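Local atomic coordinates of erythromycin dehydratase (Saccharopolyspora erythraea, PDB entry 3EL6), a protein that probably dehydrates beta-hydroxyacyl intermediates during assembly of the erythromycin polyketide, as a two-subunit dehydratase with a double hotdog fold. Residues L107-S119 with I131-A145. Sequence-based numbering, arbitrary orientation.
Sequences LVLAGAGALLRMS and IDVHAAEDVADLADA
Leu115 holds CG beside its backbone N (chi1 -65°), and this brings its methyl groups against the chain that follows strand 129-137. Leu115 CD1 meets Val139 CG2 at 3.6 Å, the two side chains crossing at about a right angle. The same methyl touches Leu142 CD1 and, more loosely, Ala145 CB. Leu115 CD2 lies 3.3 Å from Asp138 OD2. That carboxylate oxygen also makes a long, weak ion pair with Arg57. Arg117 starts the other way, with CG anti to the backbone N (chi1 173°), and its chain then bends at chi2 and chi3. Arg117 NH2 lies 3.5 Å from Leu142 CD1, and the methyl meets the guanidinium obliquely. The group is tied down across the subunit interface: NH1 donates to the carbonyl O of Asp45 of the second subunit. Arg117 NE adds a weak hydrogen bond to Thr55 OG1.

Strands 114-123 and 129-137 form an antiparallel beta hairpin within the double hotdog fold. Three hydrogen-bonded pairs, Leu115 with Ala136, Arg117 with His134 and Ser119 with Asp132, supply six backbone bonds. The bond from His134 N to Arg117 O is 2.8 Å long and nearly straight. Water 1 donates to the same Arg117 O and is hydrogen-bonded to His134 ND1 at 2.7 Å. It thus links the imidazole to the neighbouring strand.

The face carrying Leu116, Met118, Val133 and Ala135 is apolar. Met118 and Val133 lie side by side, pointing the same way, with Met118 CG 4.0 Å from Val133 CG2. Ile131 CD1 touches Met118 SD. Helix 79-93 covers this side, with Leu85 on Leu116 and Met118, and Ala89 on Met118 and Ile131. Leu107, earlier in the chain than strand 114-123, sets CD1 3.8 Å from Ala135 CB.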
loop_
_atom_site.group_PDB
_atom_site.type_symbol
_atom_site.label_atom_id
_atom_site.label_comp_id
_atom_site.label_asym_id
_atom_site.label_seq_id
_atom_site.Cartn_x
_atom_site.Cartn_y
_atom_site.Cartn_z
ATOM N N LEU A 107 21.971 -5.152 -3.068
ATOM C CA LEU A 107 21.588 -5.361 -1.708
ATOM C C LEU A 107 22.728 -6.205 -1.132
ATOM O O LEU A 107 23.089 -7.241 -1.699
ATOM C CB LEU A 107 20.294 -6.156 -1.716
ATOM C CG LEU A 107 19.169 -5.932 -0.712
ATOM C CD1 LEU A 107 17.968 -6.839 -0.984
ATOM C CD2 LEU A 107 19.672 -6.064 0.713
ATOM N N VAL A 108 23.297 -5.764 -0.025
ATOM C CA VAL A 108 24.327 -6.533 0.646
ATOM C C VAL A 108 23.703 -7.344 1.758
ATOM O O VAL A 108 23.104 -6.784 2.690
ATOM C CB VAL A 108 25.426 -5.639 1.245
ATOM C CG1 VAL A 108 26.442 -6.490 1.928
ATOM C CG2 VAL A 108 26.093 -4.836 0.157
ATOM N N LEU A 109 23.829 -8.668 1.672
ATOM C CA LEU A 109 23.156 -9.526 2.642
ATOM C C LEU A 109 23.991 -9.703 3.885
ATOM O O LEU A 109 25.127 -10.221 3.853
ATOM C CB LEU A 109 22.745 -10.888 2.074
ATOM C CG LEU A 109 21.291 -11.056 1.653
ATOM C CD1 LEU A 109 20.968 -12.557 1.530
ATOM C CD2 LEU A 109 20.325 -10.378 2.627
ATOM N N ALA A 110 23.367 -9.239 4.964
ATOM C CA ALA A 110 23.889 -9.158 6.303
ATOM C C ALA A 110 23.190 -10.254 7.068
ATOM O O ALA A 110 21.938 -10.281 7.118
ATOM C CB ALA A 110 23.511 -7.800 6.909
ATOM N N GLY A 111 23.991 -11.140 7.660
ATOM C CA GLY A 111 23.480 -12.350 8.308
ATOM C C GLY A 111 22.028 -12.298 8.731
ATOM O O GLY A 111 21.333 -13.304 8.667
ATOM N N ALA A 112 21.558 -11.135 9.162
ATOM C CA ALA A 112 20.172 -11.000 9.637
ATOM C C ALA A 112 19.078 -11.108 8.554
ATOM O O ALA A 112 17.901 -11.141 8.885
ATOM C CB ALA A 112 19.994 -9.688 10.406
ATOM N N GLY A 113 19.448 -11.193 7.282
ATOM C CA GLY A 113 18.416 -11.233 6.219
ATOM C C GLY A 113 18.028 -9.814 5.823
ATOM O O GLY A 113 18.594 -8.850 6.331
ATOM N N ALA A 114 17.058 -9.673 4.924
ATOM C CA ALA A 114 16.635 -8.346 4.462
ATOM C C ALA A 114 15.144 -8.352 4.240
ATOM O O ALA A 114 14.573 -9.388 3.845
ATOM C CB ALA A 114 17.383 -7.986 3.156
ATOM N N LEU A 115 14.471 -7.238 4.563
ATOM C CA LEU A 115 13.075 -7.088 4.202
ATOM C C LEU A 115 13.058 -6.459 2.824
ATOM O O LEU A 115 13.960 -5.697 2.463
ATOM C CB LEU A 115 12.347 -6.162 5.217
ATOM C CG LEU A 115 12.264 -6.718 6.619
ATOM C CD1 LEU A 115 11.956 -5.627 7.679
ATOM C CD2 LEU A 115 11.191 -7.746 6.622
ATOM N N LEU A 116 11.993 -6.726 2.075
ATOM C CA LEU A 116 11.813 -6.224 0.721
ATOM C C LEU A 116 10.437 -5.564 0.675
ATOM O O LEU A 116 9.483 -6.008 1.362
ATOM C CB LEU A 116 11.728 -7.405 -0.265
ATOM C CG LEU A 116 13.008 -8.224 -0.270
ATOM C CD1 LEU A 116 12.702 -9.600 -0.991
ATOM C CD2 LEU A 116 14.076 -7.403 -0.917
ATOM N N ARG A 117 10.337 -4.500 -0.111
ATOM C CA ARG A 117 9.026 -3.834 -0.300
ATOM C C ARG A 117 8.971 -3.306 -1.725
ATOM O O ARG A 117 9.883 -2.588 -2.175
ATOM C CB ARG A 117 8.876 -2.743 0.781
ATOM C CG ARG A 117 7.641 -1.806 0.652
ATOM C CD ARG A 117 6.410 -2.046 1.542
ATOM N NE ARG A 117 6.418 -2.874 2.734
ATOM C CZ ARG A 117 6.282 -2.396 3.958
ATOM N NH1 ARG A 117 6.209 -1.060 4.156
ATOM N NH2 ARG A 117 6.272 -3.217 4.996
ATOM N N MET A 118 7.942 -3.700 -2.492
ATOM C CA MET A 118 7.765 -3.188 -3.836
ATOM C C MET A 118 6.473 -2.380 -3.858
ATOM O O MET A 118 5.504 -2.796 -3.256
ATOM C CB MET A 118 7.640 -4.326 -4.869
ATOM C CG MET A 118 8.919 -5.048 -5.138
ATOM S SD MET A 118 8.516 -6.169 -6.463
ATOM C CE MET A 118 7.448 -7.373 -5.640
ATOM N N SER A 119 6.505 -1.198 -4.460
ATOM C CA SER A 119 5.311 -0.350 -4.585
ATOM C C SER A 119 5.050 -0.125 -6.046
ATOM O O SER A 119 5.955 0.301 -6.757
ATOM C CB SER A 119 5.536 1.053 -3.963
ATOM O OG SER A 119 6.141 0.924 -2.682
ATOM N N ILE A 131 7.258 1.173 -10.822
ATOM C CA ILE A 131 7.451 0.263 -9.715
ATOM C C ILE A 131 8.766 0.672 -8.994
ATOM O O ILE A 131 9.781 0.976 -9.618
ATOM C CB ILE A 131 7.545 -1.240 -10.213
ATOM C CG1 ILE A 131 7.830 -2.193 -9.045
ATOM C CG2 ILE A 131 8.594 -1.324 -11.328
ATOM C CD1 ILE A 131 7.476 -3.661 -9.349
ATOM N N ASP A 132 8.709 0.716 -7.682
ATOM C CA ASP A 132 9.891 1.028 -6.866
ATOM C C ASP A 132 10.227 -0.157 -6.022
ATOM O O ASP A 132 9.335 -0.861 -5.511
ATOM C CB ASP A 132 9.622 2.248 -5.964
ATOM C CG ASP A 132 9.516 3.534 -6.758
ATOM O OD1 ASP A 132 10.387 3.816 -7.634
ATOM O OD2 ASP A 132 8.520 4.266 -6.553
ATOM N N VAL A 133 11.521 -0.405 -5.815
ATOM C CA VAL A 133 11.851 -1.517 -4.957
ATOM C C VAL A 133 12.754 -1.051 -3.828
ATOM O O VAL A 133 13.797 -0.470 -4.100
ATOM C CB VAL A 133 12.574 -2.666 -5.751
ATOM C CG1 VAL A 133 12.759 -3.886 -4.826
ATOM C CG2 VAL A 133 11.736 -3.001 -7.030
ATOM N N HIS A 134 12.365 -1.345 -2.602
ATOM C CA HIS A 134 13.125 -0.944 -1.407
ATOM C C HIS A 134 13.511 -2.170 -0.620
ATOM O O HIS A 134 12.831 -3.218 -0.643
ATOM C CB HIS A 134 12.321 0.028 -0.497
ATOM C CG HIS A 134 12.151 1.417 -1.071
ATOM N ND1 HIS A 134 11.245 1.702 -2.068
ATOM C CD2 HIS A 134 12.747 2.599 -0.765
ATOM C CE1 HIS A 134 11.327 2.982 -2.391
ATOM N NE2 HIS A 134 12.237 3.548 -1.616
ATOM N N ALA A 135 14.577 -2.030 0.163
ATOM C CA ALA A 135 14.951 -3.081 1.076
ATOM C C ALA A 135 15.404 -2.501 2.411
ATOM O O ALA A 135 15.817 -1.330 2.451
ATOM C CB ALA A 135 16.135 -3.854 0.463
ATOM N N ALA A 136 15.416 -3.325 3.453
ATOM C CA ALA A 136 15.906 -2.844 4.765
ATOM C C ALA A 136 16.520 -4.007 5.511
ATOM O O ALA A 136 16.142 -5.147 5.269
ATOM C CB ALA A 136 14.772 -2.329 5.556
ATOM N N GLU A 137 17.436 -3.744 6.440
ATOM C CA GLU A 137 17.848 -4.805 7.365
ATOM C C GLU A 137 16.637 -5.321 8.110
ATOM O O GLU A 137 15.735 -4.546 8.516
ATOM C CB GLU A 137 18.863 -4.260 8.384
ATOM C CG GLU A 137 19.989 -3.504 7.751
ATOM C CD GLU A 137 21.244 -3.489 8.616
ATOM O OE1 GLU A 137 21.139 -3.817 9.823
ATOM O OE2 GLU A 137 22.341 -3.172 8.080
ATOM N N ASP A 138 16.593 -6.636 8.328
ATOM C CA ASP A 138 15.435 -7.248 8.976
ATOM C C ASP A 138 15.203 -6.653 10.370
ATOM O O ASP A 138 16.159 -6.398 11.111
ATOM C CB ASP A 138 15.614 -8.783 9.062
ATOM C CG ASP A 138 14.297 -9.537 8.957
ATOM O OD1 ASP A 138 14.359 -10.793 8.884
ATOM O OD2 ASP A 138 13.202 -8.900 8.926
ATOM N N VAL A 139 13.936 -6.409 10.710
ATOM C CA VAL A 139 13.545 -5.886 12.020
ATOM C C VAL A 139 12.272 -6.567 12.456
ATOM O O VAL A 139 11.496 -7.003 11.624
ATOM C CB VAL A 139 13.189 -4.363 12.027
ATOM C CG1 VAL A 139 14.443 -3.500 11.975
ATOM C CG2 VAL A 139 12.162 -4.025 10.893
ATOM N N ALA A 140 12.043 -6.585 13.762
ATOM C CA ALA A 140 10.896 -7.263 14.339
ATOM C C ALA A 140 9.626 -6.469 14.105
ATOM O O ALA A 140 8.583 -7.038 13.842
ATOM C CB ALA A 140 11.106 -7.446 15.834
ATOM N N ASP A 141 9.732 -5.155 14.243
ATOM C CA ASP A 141 8.595 -4.243 14.101
ATOM C C ASP A 141 8.774 -3.451 12.816
ATOM O O ASP A 141 9.789 -2.753 12.669
ATOM C CB ASP A 141 8.592 -3.296 15.298
ATOM C CG ASP A 141 7.393 -2.365 15.310
ATOM O OD1 ASP A 141 6.743 -2.131 14.250
ATOM O OD2 ASP A 141 7.114 -1.829 16.406
ATOM N N LEU A 142 7.836 -3.592 11.872
ATOM C CA LEU A 142 8.000 -2.963 10.580
ATOM C C LEU A 142 8.133 -1.429 10.703
ATOM O O LEU A 142 8.685 -0.782 9.809
ATOM C CB LEU A 142 6.899 -3.365 9.616
ATOM C CG LEU A 142 7.311 -4.526 8.699
ATOM C CD1 LEU A 142 8.358 -4.059 7.703
ATOM C CD2 LEU A 142 7.882 -5.702 9.480
ATOM N N ALA A 143 7.630 -0.850 11.791
ATOM C CA ALA A 143 7.758 0.633 11.922
ATOM C C ALA A 143 9.234 1.020 12.008
ATOM O O ALA A 143 9.620 2.139 11.663
ATOM C CB ALA A 143 6.979 1.184 13.127
ATOM N N ASP A 144 10.074 0.085 12.438
ATOM C CA ASP A 144 11.506 0.351 12.589
ATOM C C ASP A 144 12.343 0.179 11.319
ATOM O O ASP A 144 13.545 0.457 11.341
ATOM C CB ASP A 144 12.093 -0.530 13.691
ATOM C CG ASP A 144 11.585 -0.162 15.073
ATOM O OD1 ASP A 144 11.331 1.040 15.355
ATOM O OD2 ASP A 144 11.461 -1.109 15.880
ATOM N N ALA A 145 11.724 -0.236 10.205
ATOM C CA ALA A 145 12.481 -0.646 9.021
ATOM C C ALA A 145 13.214 0.550 8.401
ATOM O O ALA A 145 12.605 1.587 8.112
ATOM C CB ALA A 145 11.541 -1.266 7.967
HETATM O O HOH W 1 8.998 0.243 -2.472
#